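Local coordinates for aromatic-amino-acid:2-oxoglutarate transaminase (Candida albicans, PDB 6HND), which probably catalyses the pyridoxal phosphate-dependent transfer of amino groups from aromatic amino acids and 2-aminoadipate, at residues D226-W231 and V271-A276; Y408-L413 and V430-A435; Q421-K424 and V428-I431; V439-N444 and K507-A512. All coordinates share one frame; numbering follows the deposited sequence.

Contact 1: D226-W231 and V271-A276; sequences DLLENW and VKYDFA
E229 and Y273 share one ordered water, and three side-chain groups grip its oxygen: Y273 OH at 2.8 Å, the carboxylate oxygen E229 OE2, to which the water donates, and K272 NZ, which donates to the water over a longer 3.3 Å. This water-linked group lies where the C-terminal ends of helices 221-229 and 260-272 meet, in the part of the class I aminotransferase fold built on the seven-stranded mixed sheet. A Schellman motif with D274 at positive phi ends the second helix and turns the chain toward strand 276-280. The water sits in the plane of the Y273 ring, at its edge, and it links E229 and K272, whose charged atoms E229 OE2 and K272 NZ are 5.1 Å apart. Beside it the contact is apolar. L228 CB stands over the middle of the tyrosine ring in a CH-pi contact, 4.0 Å from the centroid and 13° off the normal, while K272 CG lies against the opposite face, toward the rim of the ring. The ring is therefore held between two aliphatic groups. L228 O also comes close, 3.5 Å from Y273 CE1. F275 CG stands between its own N and C (chi1 59°), which brings the phenyl ring toward helix 221-229. Its edge meets the tip of L228, CE2 of F275 lying 3.7 Å from CD1 of L228.

Contact 2: Y408-L413 and V430-A435; sequences YRKDLL and VIDPKA
A buried salt bridge between K410 and D432 joins helix 392-418 to the loop that connects strands 428-430 and 438-443, in the C-terminal domain of this class I aminotransferase. K410 is the hub of a salt-bridge network. Its NZ meets D432 OD1 across the contact at a modelled 2.5 Å, a bond so short that its exact length is doubtful. Next along the helix, D411 OD1 takes the same NZ at 3.1 Å, met nearly along its C-O axis. NZ is also bonded to the carbonyl of P289, so it has three protein oxygens as partners, which probably favours its charged form. Between the two acids it bridges like charges, since D411 OD1 and D432 OD1 are 4.9 Å apart. The lysine reaches this place by bending: CG leaves opposite the backbone N (chi1 179°), then kinks at chi2 (-96°) and chi3 (-77°) carry the chain round to D432, which it meets at about a right angle. The other oxygen of D432 has its own partner, the backbone N of Y291, so the carboxylate is tied on both oxygens. P433 is within about 9 Å, side chain to side chain, of Y283 of the pyridoxal phosphate site. The proline ring runs alongside the aliphatic part of the lysine in the opposite direction, and P433 CG lies 3.7 Å from K410 CG.

Contact 3: Q421-K424 and V428-I431; sequences QAYK and VDVI
V428 packs closely against the backbone of A422 and Y423, while the hydroxyl of Y423 is linked to D429 through water. On the tight side, CG2 of V428 does most of the touching: it lies 3.6 Å from Y423 N, and 4.0 Å from A422 CB. The methyl thus presses on the peptide between A422 and Y423 rather than on a side chain alone. Beside it V428 N makes a weak, bent hydrogen bond to A422 O (3.3 Å, 144° at the hydrogen). The wetter side is looser. One water donates to both Y423 O and V428 O, so it bridges the two segments where their backbones do not bond directly. A second donates to D429 OD1 and is hydrogen-bonded to Y423 OH at 2.8 Å. D429 OD1 sits in the plane of the tyrosine ring at its edge, 3.6 Å from Y423 CE1, with the carboxylate turned 61° from the ring. The same oxygen accepts a hydrogen bond from V430 N (2.7 Å), on its anti side and 32° out of the carboxylate plane, which helps fix the rotation of the acid. The Y423 ring also meets F418 edge-to-face. The short helix 421-424 is thus followed, after three residues, by 428-430, an edge strand within this chain of the four-stranded antiparallel sheet in the C-terminal domain of the class I aminotransferase fold.

Contact 4: V439-N444 and K507-A512; sequences VTFKIN and KRLTDA
F441 and L509 make up most of this contact, with T510 adding a smaller share at the side. F441 points from strand 438-443, an inner strand of the four-stranded antiparallel sheet, toward helix 499-518, which packs on this sheet in the C-terminal domain of the class I aminotransferase fold; L509 comes from the helix in the opposite direction. The isobutyl group of L509 lies over one face of the phenyl ring. Its CD2 stands almost exactly above the middle, 3.6 Å from the ring centroid and 8° off the normal, a well-centred CH-pi contact. L509 CG is 3.6 Å from F441 CE2 and from F441 CZ, toward the outer end of the ring, and CD1 of L509 comes within 3.8 Å of the same CE2 atom. With CG anti to the backbone N (chi1 -175°), F441 extends its ring from the strand to L509. T510 offers only its methyl, CG2, which lies 4.1 Å from F441 CZ. Its hydroxyl turns back to the carbonyl of G506 and so is satisfied within its own helix. I417 of helix 392-418 touches both F441 and T510, while L491 of the neighbouring strand 488-492 touches both F441 and L509, extending the apolar layer between sheet and helices. No hydrogen bond crosses between the two segments, which implies that helix and strand are held here by hydrophobic burial and the fit of an aliphatic side chain on an aromatic face.

How the contacts relate
From the N terminus, contact 1 comes first, closing a loop of about forty residues that takes in strand 243-246 of the large mixed sheet; it stands apart, some 20 Å or more from the others at the nearest atoms. Contact 2 opens next on helix 392-418; contact 3 opens inside that loop, and the second segments of both overlap at V430 and I431. Contact 4 follows in series, spanning from strand 438-443 to the C-terminal helix 499-518. A probable hydrogen bond, D429 O to K442 N at 2.9 Å, joins contacts 3 and 4. Contacts 2 to 4 tie helices 392-418, 421-424 and 499-518 to the four-stranded sheet and its connecting loop.

Contact 1: D226-W231 and V271-A276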
loop_
_atom_site.group_PDB
_atom_site.type_symbol
_atom_site.label_atom_id
_atom_site.label_comp_id
_atom_site.label_asym_id
_atom_site.label_seq_id
_atom_site.Cartn_x
_atom_site.Cartn_y
_atom_site.Cartn_z
ATOM N N ASP B 226 10.895 31.261 -20.448
ATOM C CA ASP B 226 12.009 31.141 -21.417
ATOM C C ASP B 226 12.200 29.660 -21.793
ATOM O O ASP B 226 12.360 29.363 -23.022
ATOM C CB ASP B 226 13.287 31.784 -20.873
ATOM C CG ASP B 226 14.446 31.647 -21.844
ATOM O OD1 ASP B 226 14.406 32.300 -22.900
ATOM O OD2 ASP B 226 15.352 30.834 -21.564
ATOM N N LEU B 227 12.219 28.765 -20.797
ATOM C CA LEU B 227 12.345 27.292 -21.017
ATOM C C LEU B 227 11.216 26.833 -21.958
ATOM O O LEU B 227 11.481 26.118 -22.906
ATOM C CB LEU B 227 12.303 26.576 -19.657
ATOM C CG LEU B 227 12.317 25.043 -19.659
ATOM C CD1 LEU B 227 13.589 24.500 -20.276
ATOM C CD2 LEU B 227 12.154 24.495 -18.242
ATOM N N LEU B 228 9.988 27.279 -21.735
ATOM C CA LEU B 228 8.823 26.815 -22.527
ATOM C C LEU B 228 8.826 27.455 -23.921
ATOM O O LEU B 228 8.520 26.752 -24.875
ATOM C CB LEU B 228 7.553 27.120 -21.738
ATOM C CG LEU B 228 7.285 26.150 -20.589
ATOM C CD1 LEU B 228 5.961 26.470 -19.892
ATOM C CD2 LEU B 228 7.277 24.723 -21.100
ATOM N N GLU B 229 9.186 28.727 -24.045
ATOM C CA GLU B 229 9.180 29.444 -25.348
ATOM C C GLU B 229 10.356 28.991 -26.194
ATOM O O GLU B 229 10.238 29.102 -27.404
ATOM C CB GLU B 229 9.277 30.960 -25.177
ATOM C CG GLU B 229 8.007 31.575 -24.610
ATOM C CD GLU B 229 8.037 33.086 -24.524
ATOM O OE1 GLU B 229 9.083 33.665 -24.901
ATOM O OE2 GLU B 229 7.010 33.675 -24.102
ATOM N N ASN B 230 11.453 28.535 -25.579
ATOM C CA ASN B 230 12.706 28.203 -26.305
ATOM C C ASN B 230 13.050 26.734 -26.017
ATOM O O ASN B 230 14.254 26.382 -25.972
ATOM C CB ASN B 230 13.824 29.200 -25.971
ATOM C CG ASN B 230 13.461 30.643 -26.285
ATOM O OD1 ASN B 230 13.217 31.001 -27.427
ATOM N ND2 ASN B 230 13.383 31.493 -25.279
ATOM N N TRP B 231 12.037 25.882 -25.887
ATOM C CA TRP B 231 12.244 24.448 -25.550
ATOM C C TRP B 231 13.308 23.832 -26.465
ATOM O O TRP B 231 14.273 23.237 -25.920
ATOM C CB TRP B 231 10.943 23.637 -25.579
ATOM C CG TRP B 231 11.148 22.237 -25.080
ATOM C CD1 TRP B 231 11.363 21.120 -25.841
ATOM C CD2 TRP B 231 11.255 21.820 -23.698
ATOM N NE1 TRP B 231 11.537 20.027 -25.032
ATOM C CE2 TRP B 231 11.463 20.420 -23.710
ATOM C CE3 TRP B 231 11.175 22.475 -22.462
ATOM C CZ2 TRP B 231 11.591 19.679 -22.533
ATOM C CZ3 TRP B 231 11.270 21.733 -21.304
ATOM C CH2 TRP B 231 11.474 20.348 -21.338
ATOM N N VAL B 271 -2.200 25.492 -20.020
ATOM C CA VAL B 271 -3.203 25.449 -21.127
ATOM C C VAL B 271 -2.476 25.666 -22.463
ATOM O O VAL B 271 -2.670 24.854 -23.395
ATOM C CB VAL B 271 -4.350 26.456 -20.894
ATOM C CG1 VAL B 271 -5.334 26.520 -22.073
ATOM C CG2 VAL B 271 -5.113 26.147 -19.613
ATOM N N LYS B 272 -1.620 26.682 -22.544
ATOM C CA LYS B 272 -0.979 27.115 -23.809
ATOM C C LYS B 272 -0.020 26.052 -24.344
ATOM O O LYS B 272 0.064 25.906 -25.583
ATOM C CB LYS B 272 -0.213 28.418 -23.587
ATOM C CG LYS B 272 0.657 28.851 -24.750
ATOM C CD LYS B 272 0.974 30.329 -24.703
ATOM C CE LYS B 272 1.977 30.721 -25.767
ATOM N NZ LYS B 272 2.364 32.143 -25.623
ATOM N N TYR B 273 0.722 25.392 -23.458
ATOM C CA TYR B 273 1.718 24.345 -23.802
ATOM C C TYR B 273 1.138 22.949 -23.500
ATOM O O TYR B 273 1.856 21.956 -23.680
ATOM C CB TYR B 273 3.052 24.631 -23.112
ATOM C CG TYR B 273 3.696 25.905 -23.586
ATOM C CD1 TYR B 273 4.429 25.950 -24.767
ATOM C CD2 TYR B 273 3.553 27.082 -22.862
ATOM C CE1 TYR B 273 5.009 27.135 -25.213
ATOM C CE2 TYR B 273 4.124 28.275 -23.291
ATOM C CZ TYR B 273 4.845 28.300 -24.474
ATOM O OH TYR B 273 5.387 29.483 -24.876
ATOM N N ASP B 274 -0.130 22.885 -23.106
ATOM C CA ASP B 274 -0.907 21.634 -22.918
ATOM C C ASP B 274 -0.069 20.646 -22.103
ATOM O O ASP B 274 0.289 19.599 -22.649
ATOM C CB ASP B 274 -1.338 21.015 -24.252
ATOM C CG ASP B 274 -2.368 19.922 -24.072
ATOM O OD1 ASP B 274 -3.113 19.958 -23.072
ATOM O OD2 ASP B 274 -2.396 19.030 -24.917
ATOM N N PHE B 275 0.235 20.977 -20.848
ATOM C CA PHE B 275 0.807 20.010 -19.882
ATOM C C PHE B 275 -0.118 19.902 -18.662
ATOM O O PHE B 275 -0.976 20.790 -18.431
ATOM C CB PHE B 275 2.256 20.357 -19.562
ATOM C CG PHE B 275 2.504 21.728 -18.984
ATOM C CD1 PHE B 275 2.221 22.006 -17.660
ATOM C CD2 PHE B 275 3.097 22.717 -19.744
ATOM C CE1 PHE B 275 2.511 23.245 -17.111
ATOM C CE2 PHE B 275 3.364 23.960 -19.198
ATOM C CZ PHE B 275 3.068 24.221 -17.882
ATOM N N ALA B 276 -0.003 18.772 -17.959
ATOM C CA ALA B 276 -0.711 18.479 -16.694
ATOM C C ALA B 276 0.034 19.141 -15.533
ATOM O O ALA B 276 1.268 19.316 -15.607
ATOM C CB ALA B 276 -0.809 16.983 -16.478
HETATM O O HOH W 1 4.833 31.844 -23.520
#

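Contact 2: Y408-L413 and V430-A435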
loop_
_atom_site.group_PDB
_atom_site.type_symbol
_atom_site.label_atom_id
_atom_site.label_comp_id
_atom_site.label_asym_id
_atom_site.label_seq_id
_atom_site.Cartn_x
_atom_site.Cartn_y
_atom_site.Cartn_z
ATOM N N TYR B 408 4.637 29.355 16.131
ATOM C CA TYR B 408 5.545 29.700 17.251
ATOM C C TYR B 408 6.914 29.072 16.951
ATOM O O TYR B 408 7.939 29.792 17.092
ATOM C CB TYR B 408 4.952 29.281 18.599
ATOM C CG TYR B 408 5.791 29.645 19.796
ATOM C CD1 TYR B 408 5.961 30.970 20.173
ATOM C CD2 TYR B 408 6.422 28.671 20.560
ATOM C CE1 TYR B 408 6.741 31.328 21.264
ATOM C CE2 TYR B 408 7.199 29.009 21.661
ATOM C CZ TYR B 408 7.360 30.343 22.011
ATOM O OH TYR B 408 8.111 30.703 23.090
ATOM N N ARG B 409 6.937 27.795 16.534
ATOM C CA ARG B 409 8.191 27.029 16.303
ATOM C C ARG B 409 9.012 27.749 15.227
ATOM O O ARG B 409 10.221 28.005 15.464
ATOM C CB ARG B 409 7.903 25.573 15.920
ATOM C CG ARG B 409 7.628 24.659 17.106
ATOM C CD ARG B 409 6.939 23.376 16.678
ATOM N NE ARG B 409 6.856 22.450 17.786
ATOM C CZ ARG B 409 7.687 21.445 17.979
ATOM N NH1 ARG B 409 8.621 21.157 17.084
ATOM N NH2 ARG B 409 7.562 20.695 19.057
ATOM N N LYS B 410 8.381 28.128 14.113
ATOM C CA LYS B 410 9.117 28.758 12.984
ATOM C C LYS B 410 9.776 30.062 13.457
ATOM O O LYS B 410 10.977 30.292 13.131
ATOM C CB LYS B 410 8.209 29.002 11.781
ATOM C CG LYS B 410 8.921 29.663 10.609
ATOM C CD LYS B 410 8.751 31.161 10.589
ATOM C CE LYS B 410 7.386 31.582 10.092
ATOM N NZ LYS B 410 7.310 33.051 9.917
ATOM N N ASP B 411 9.034 30.894 14.185
ATOM C CA ASP B 411 9.532 32.229 14.630
ATOM C C ASP B 411 10.683 32.061 15.638
ATOM O O ASP B 411 11.672 32.830 15.562
ATOM C CB ASP B 411 8.395 33.068 15.207
ATOM C CG ASP B 411 7.352 33.458 14.182
ATOM O OD1 ASP B 411 7.659 33.393 12.946
ATOM O OD2 ASP B 411 6.241 33.806 14.628
ATOM N N LEU B 412 10.556 31.101 16.549
ATOM C CA LEU B 412 11.602 30.768 17.545
ATOM C C LEU B 412 12.908 30.441 16.807
ATOM O O LEU B 412 13.923 31.129 17.033
ATOM C CB LEU B 412 11.109 29.586 18.379
ATOM C CG LEU B 412 11.707 29.450 19.771
ATOM C CD1 LEU B 412 11.415 30.686 20.625
ATOM C CD2 LEU B 412 11.165 28.186 20.428
ATOM N N LEU B 413 12.880 29.466 15.898
ATOM C CA LEU B 413 14.091 29.067 15.132
ATOM C C LEU B 413 14.664 30.297 14.422
ATOM O O LEU B 413 15.903 30.453 14.427
ATOM C CB LEU B 413 13.732 27.960 14.142
ATOM C CG LEU B 413 14.855 27.546 13.205
ATOM C CD1 LEU B 413 16.014 26.968 14.004
ATOM C CD2 LEU B 413 14.342 26.559 12.162
ATOM N N VAL B 430 18.058 33.754 6.094
ATOM C CA VAL B 430 16.894 32.841 6.177
ATOM C C VAL B 430 15.806 33.412 5.284
ATOM O O VAL B 430 15.593 34.635 5.340
ATOM C CB VAL B 430 16.389 32.718 7.617
ATOM C CG1 VAL B 430 16.162 31.272 7.971
ATOM C CG2 VAL B 430 17.351 33.343 8.610
ATOM N N ILE B 431 15.180 32.557 4.479
ATOM C CA ILE B 431 13.841 32.817 3.889
ATOM C C ILE B 431 12.795 32.568 4.982
ATOM O O ILE B 431 12.827 31.478 5.565
ATOM C CB ILE B 431 13.581 31.939 2.657
ATOM C CG1 ILE B 431 14.755 31.952 1.670
ATOM C CG2 ILE B 431 12.275 32.368 2.000
ATOM C CD1 ILE B 431 15.158 33.344 1.208
ATOM N N ASP B 432 11.913 33.542 5.212
ATOM C CA ASP B 432 10.679 33.422 6.025
ATOM C C ASP B 432 9.649 32.594 5.250
ATOM O O ASP B 432 9.065 33.076 4.282
ATOM C CB ASP B 432 10.158 34.810 6.406
ATOM C CG ASP B 432 9.191 34.814 7.584
ATOM O OD1 ASP B 432 9.009 33.750 8.224
ATOM O OD2 ASP B 432 8.596 35.883 7.839
ATOM N N PRO B 433 9.402 31.313 5.625
ATOM C CA PRO B 433 8.382 30.494 4.964
ATOM C C PRO B 433 6.964 30.953 5.316
ATOM O O PRO B 433 6.747 31.349 6.442
ATOM C CB PRO B 433 8.602 29.105 5.552
ATOM C CG PRO B 433 9.113 29.409 6.968
ATOM C CD PRO B 433 10.018 30.604 6.759
ATOM N N LYS B 434 6.051 30.872 4.345
ATOM C CA LYS B 434 4.637 31.297 4.473
ATOM C C LYS B 434 3.780 30.111 4.873
ATOM O O LYS B 434 2.618 30.347 5.279
ATOM C CB LYS B 434 4.135 31.894 3.162
ATOM C CG LYS B 434 4.834 33.180 2.750
ATOM C CD LYS B 434 3.981 34.076 1.896
ATOM C CE LYS B 434 4.694 34.657 0.688
ATOM N NZ LYS B 434 6.128 34.931 0.918
ATOM N N ALA B 435 4.334 28.895 4.834
ATOM C CA ALA B 435 3.588 27.687 5.257
ATOM C C ALA B 435 4.536 26.535 5.535
ATOM O O ALA B 435 5.672 26.565 5.021
ATOM C CB ALA B 435 2.570 27.320 4.209
HETATM O O HOH W 2 5.649 33.521 7.199
#

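Contact 3: Q421-K424 and V428-I431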
loop_
_atom_site.group_PDB
_atom_site.type_symbol
_atom_site.label_atom_id
_atom_site.label_comp_id
_atom_site.label_asym_id
_atom_site.label_seq_id
_atom_site.Cartn_x
_atom_site.Cartn_y
_atom_site.Cartn_z
ATOM N N GLN B 421 25.707 35.827 15.796
ATOM C CA GLN B 421 26.861 36.562 15.206
ATOM C C GLN B 421 26.912 36.224 13.700
ATOM O O GLN B 421 27.064 37.153 12.896
ATOM C CB GLN B 421 28.126 36.192 16.000
ATOM C CG GLN B 421 29.104 37.343 16.200
ATOM C CD GLN B 421 30.460 36.983 16.779
ATOM O OE1 GLN B 421 31.424 37.756 16.675
ATOM N NE2 GLN B 421 30.547 35.820 17.422
ATOM N N ALA B 422 26.711 34.953 13.310
ATOM C CA ALA B 422 26.726 34.494 11.891
ATOM C C ALA B 422 25.720 35.296 11.042
ATOM O O ALA B 422 26.066 35.683 9.876
ATOM C CB ALA B 422 26.445 33.011 11.814
ATOM N N TYR B 423 24.541 35.580 11.602
ATOM C CA TYR B 423 23.499 36.381 10.917
ATOM C C TYR B 423 23.920 37.853 10.859
ATOM O O TYR B 423 23.839 38.469 9.770
ATOM C CB TYR B 423 22.125 36.246 11.572
ATOM C CG TYR B 423 21.065 37.046 10.857
ATOM C CD1 TYR B 423 20.569 36.629 9.632
ATOM C CD2 TYR B 423 20.608 38.250 11.377
ATOM C CE1 TYR B 423 19.632 37.382 8.937
ATOM C CE2 TYR B 423 19.664 39.012 10.706
ATOM C CZ TYR B 423 19.180 38.570 9.485
ATOM O OH TYR B 423 18.251 39.298 8.820
ATOM N N LYS B 424 24.326 38.417 11.996
ATOM C CA LYS B 424 24.638 39.872 12.115
ATOM C C LYS B 424 25.847 40.213 11.232
ATOM O O LYS B 424 25.855 41.305 10.654
ATOM C CB LYS B 424 24.795 40.257 13.586
ATOM C CG LYS B 424 23.467 40.358 14.338
ATOM C CD LYS B 424 23.620 40.236 15.842
ATOM C CE LYS B 424 22.379 40.606 16.633
ATOM N NZ LYS B 424 22.584 40.355 18.082
ATOM N N VAL B 428 25.111 34.130 7.114
ATOM C CA VAL B 428 23.891 33.308 6.902
ATOM C C VAL B 428 22.702 34.250 6.746
ATOM O O VAL B 428 22.760 35.402 7.232
ATOM C CB VAL B 428 23.676 32.295 8.042
ATOM C CG1 VAL B 428 24.879 31.363 8.223
ATOM C CG2 VAL B 428 23.309 32.986 9.351
ATOM N N ASP B 429 21.673 33.773 6.055
ATOM C CA ASP B 429 20.363 34.460 5.941
ATOM C C ASP B 429 19.320 33.360 5.970
ATOM O O ASP B 429 19.720 32.176 5.888
ATOM C CB ASP B 429 20.260 35.307 4.670
ATOM C CG ASP B 429 19.252 36.444 4.769
ATOM O OD1 ASP B 429 18.459 36.448 5.716
ATOM O OD2 ASP B 429 19.278 37.312 3.899
ATOM N N VAL B 430 18.058 33.754 6.094
ATOM C CA VAL B 430 16.894 32.841 6.177
ATOM C C VAL B 430 15.806 33.412 5.284
ATOM O O VAL B 430 15.593 34.635 5.340
ATOM C CB VAL B 430 16.389 32.718 7.617
ATOM C CG1 VAL B 430 16.162 31.272 7.971
ATOM C CG2 VAL B 430 17.351 33.343 8.610
ATOM N N ILE B 431 15.180 32.557 4.479
ATOM C CA ILE B 431 13.841 32.817 3.889
ATOM C C ILE B 431 12.795 32.568 4.982
ATOM O O ILE B 431 12.827 31.478 5.565
ATOM C CB ILE B 431 13.581 31.939 2.657
ATOM C CG1 ILE B 431 14.755 31.952 1.670
ATOM C CG2 ILE B 431 12.275 32.368 2.000
ATOM C CD1 ILE B 431 15.158 33.344 1.208
HETATM O O HOH W 3 22.560 38.043 7.090
HETATM O O HOH W 4 16.711 38.254 6.793
#

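Contact 4: V439-N444 and K507-A512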
loop_
_atom_site.group_PDB
_atom_site.type_symbol
_atom_site.label_atom_id
_atom_site.label_comp_id
_atom_site.label_asym_id
_atom_site.label_seq_id
_atom_site.Cartn_x
_atom_site.Cartn_y
_atom_site.Cartn_z
ATOM N N VAL B 439 12.562 25.613 6.583
ATOM C CA VAL B 439 13.280 26.912 6.434
ATOM C C VAL B 439 14.470 26.727 5.495
ATOM O O VAL B 439 15.310 25.840 5.778
ATOM C CB VAL B 439 13.765 27.444 7.781
ATOM C CG1 VAL B 439 14.517 28.746 7.594
ATOM C CG2 VAL B 439 12.622 27.643 8.756
ATOM N N THR B 440 14.566 27.545 4.448
ATOM C CA THR B 440 15.823 27.722 3.680
ATOM C C THR B 440 16.800 28.583 4.500
ATOM O O THR B 440 16.492 29.776 4.833
ATOM C CB THR B 440 15.618 28.321 2.283
ATOM O OG1 THR B 440 14.815 27.424 1.528
ATOM C CG2 THR B 440 16.923 28.520 1.545
ATOM N N PHE B 441 17.956 27.993 4.787
ATOM C CA PHE B 441 19.066 28.615 5.550
ATOM C C PHE B 441 20.220 28.789 4.573
ATOM O O PHE B 441 20.882 27.784 4.239
ATOM C CB PHE B 441 19.432 27.736 6.744
ATOM C CG PHE B 441 20.468 28.301 7.672
ATOM C CD1 PHE B 441 20.147 29.313 8.555
ATOM C CD2 PHE B 441 21.744 27.763 7.724
ATOM C CE1 PHE B 441 21.092 29.804 9.447
ATOM C CE2 PHE B 441 22.695 28.270 8.594
ATOM C CZ PHE B 441 22.356 29.265 9.477
ATOM N N LYS B 442 20.408 30.023 4.125
ATOM C CA LYS B 442 21.404 30.414 3.106
ATOM C C LYS B 442 22.765 30.614 3.766
ATOM O O LYS B 442 22.844 31.133 4.893
ATOM C CB LYS B 442 20.910 31.664 2.379
ATOM C CG LYS B 442 19.713 31.417 1.468
ATOM C CD LYS B 442 19.478 32.495 0.443
ATOM C CE LYS B 442 18.535 33.564 0.950
ATOM N NZ LYS B 442 17.925 34.319 -0.169
ATOM N N ILE B 443 23.795 30.163 3.070
ATOM C CA ILE B 443 25.222 30.346 3.423
ATOM C C ILE B 443 25.813 31.286 2.373
ATOM O O ILE B 443 25.905 30.849 1.191
ATOM C CB ILE B 443 25.938 28.982 3.419
ATOM C CG1 ILE B 443 25.174 27.913 4.207
ATOM C CG2 ILE B 443 27.373 29.159 3.888
ATOM C CD1 ILE B 443 24.818 28.296 5.631
ATOM N N ASN B 444 26.174 32.504 2.787
ATOM C CA ASN B 444 26.760 33.564 1.922
ATOM C C ASN B 444 28.251 33.232 1.713
ATOM O O ASN B 444 29.137 34.029 2.120
ATOM C CB ASN B 444 26.420 34.976 2.444
ATOM C CG ASN B 444 24.911 35.223 2.487
ATOM O OD1 ASN B 444 24.153 34.688 1.658
ATOM N ND2 ASN B 444 24.436 36.029 3.437
ATOM N N LYS B 507 21.329 27.799 17.725
ATOM C CA LYS B 507 22.644 28.188 18.295
ATOM C C LYS B 507 23.771 27.280 17.751
ATOM O O LYS B 507 24.780 27.791 17.267
ATOM C CB LYS B 507 22.556 28.154 19.815
ATOM C CG LYS B 507 23.791 28.713 20.512
ATOM C CD LYS B 507 23.718 28.596 22.023
ATOM C CE LYS B 507 25.027 28.974 22.675
ATOM N NZ LYS B 507 26.141 28.135 22.173
ATOM N N ARG B 508 23.633 25.964 17.808
ATOM C CA ARG B 508 24.683 25.061 17.278
ATOM C C ARG B 508 24.884 25.323 15.772
ATOM O O ARG B 508 26.043 25.305 15.298
ATOM C CB ARG B 508 24.304 23.609 17.575
ATOM C CG ARG B 508 24.248 23.268 19.060
ATOM C CD ARG B 508 23.971 21.774 19.212
ATOM N NE ARG B 508 23.769 21.323 20.581
ATOM C CZ ARG B 508 23.573 20.053 20.951
ATOM N NH1 ARG B 508 23.513 19.068 20.066
ATOM N NH2 ARG B 508 23.417 19.768 22.225
ATOM N N LEU B 509 23.795 25.548 15.034
ATOM C CA LEU B 509 23.812 25.786 13.568
ATOM C C LEU B 509 24.733 26.964 13.289
ATOM O O LEU B 509 25.698 26.828 12.526
ATOM C CB LEU B 509 22.389 26.094 13.106
ATOM C CG LEU B 509 22.209 26.329 11.610
ATOM C CD1 LEU B 509 22.756 25.165 10.797
ATOM C CD2 LEU B 509 20.735 26.560 11.297
ATOM N N THR B 510 24.434 28.070 13.950
ATOM C CA THR B 510 25.030 29.398 13.706
ATOM C C THR B 510 26.447 29.469 14.289
ATOM O O THR B 510 27.282 30.131 13.636
ATOM C CB THR B 510 24.050 30.450 14.214
ATOM O OG1 THR B 510 23.702 30.109 15.557
ATOM C CG2 THR B 510 22.818 30.487 13.342
ATOM N N ASP B 511 26.703 28.839 15.447
ATOM C CA ASP B 511 28.057 28.696 16.052
ATOM C C ASP B 511 28.967 27.963 15.055
ATOM O O ASP B 511 30.099 28.417 14.797
ATOM C CB ASP B 511 28.033 27.885 17.348
ATOM C CG ASP B 511 27.471 28.551 18.599
ATOM O OD1 ASP B 511 27.232 29.791 18.600
ATOM O OD2 ASP B 511 27.271 27.798 19.585
ATOM N N ALA B 512 28.496 26.848 14.508
ATOM C CA ALA B 512 29.260 26.045 13.527
ATOM C C ALA B 512 29.572 26.876 12.268
ATOM O O ALA B 512 30.703 26.793 11.781
ATOM C CB ALA B 512 28.483 24.798 13.199
#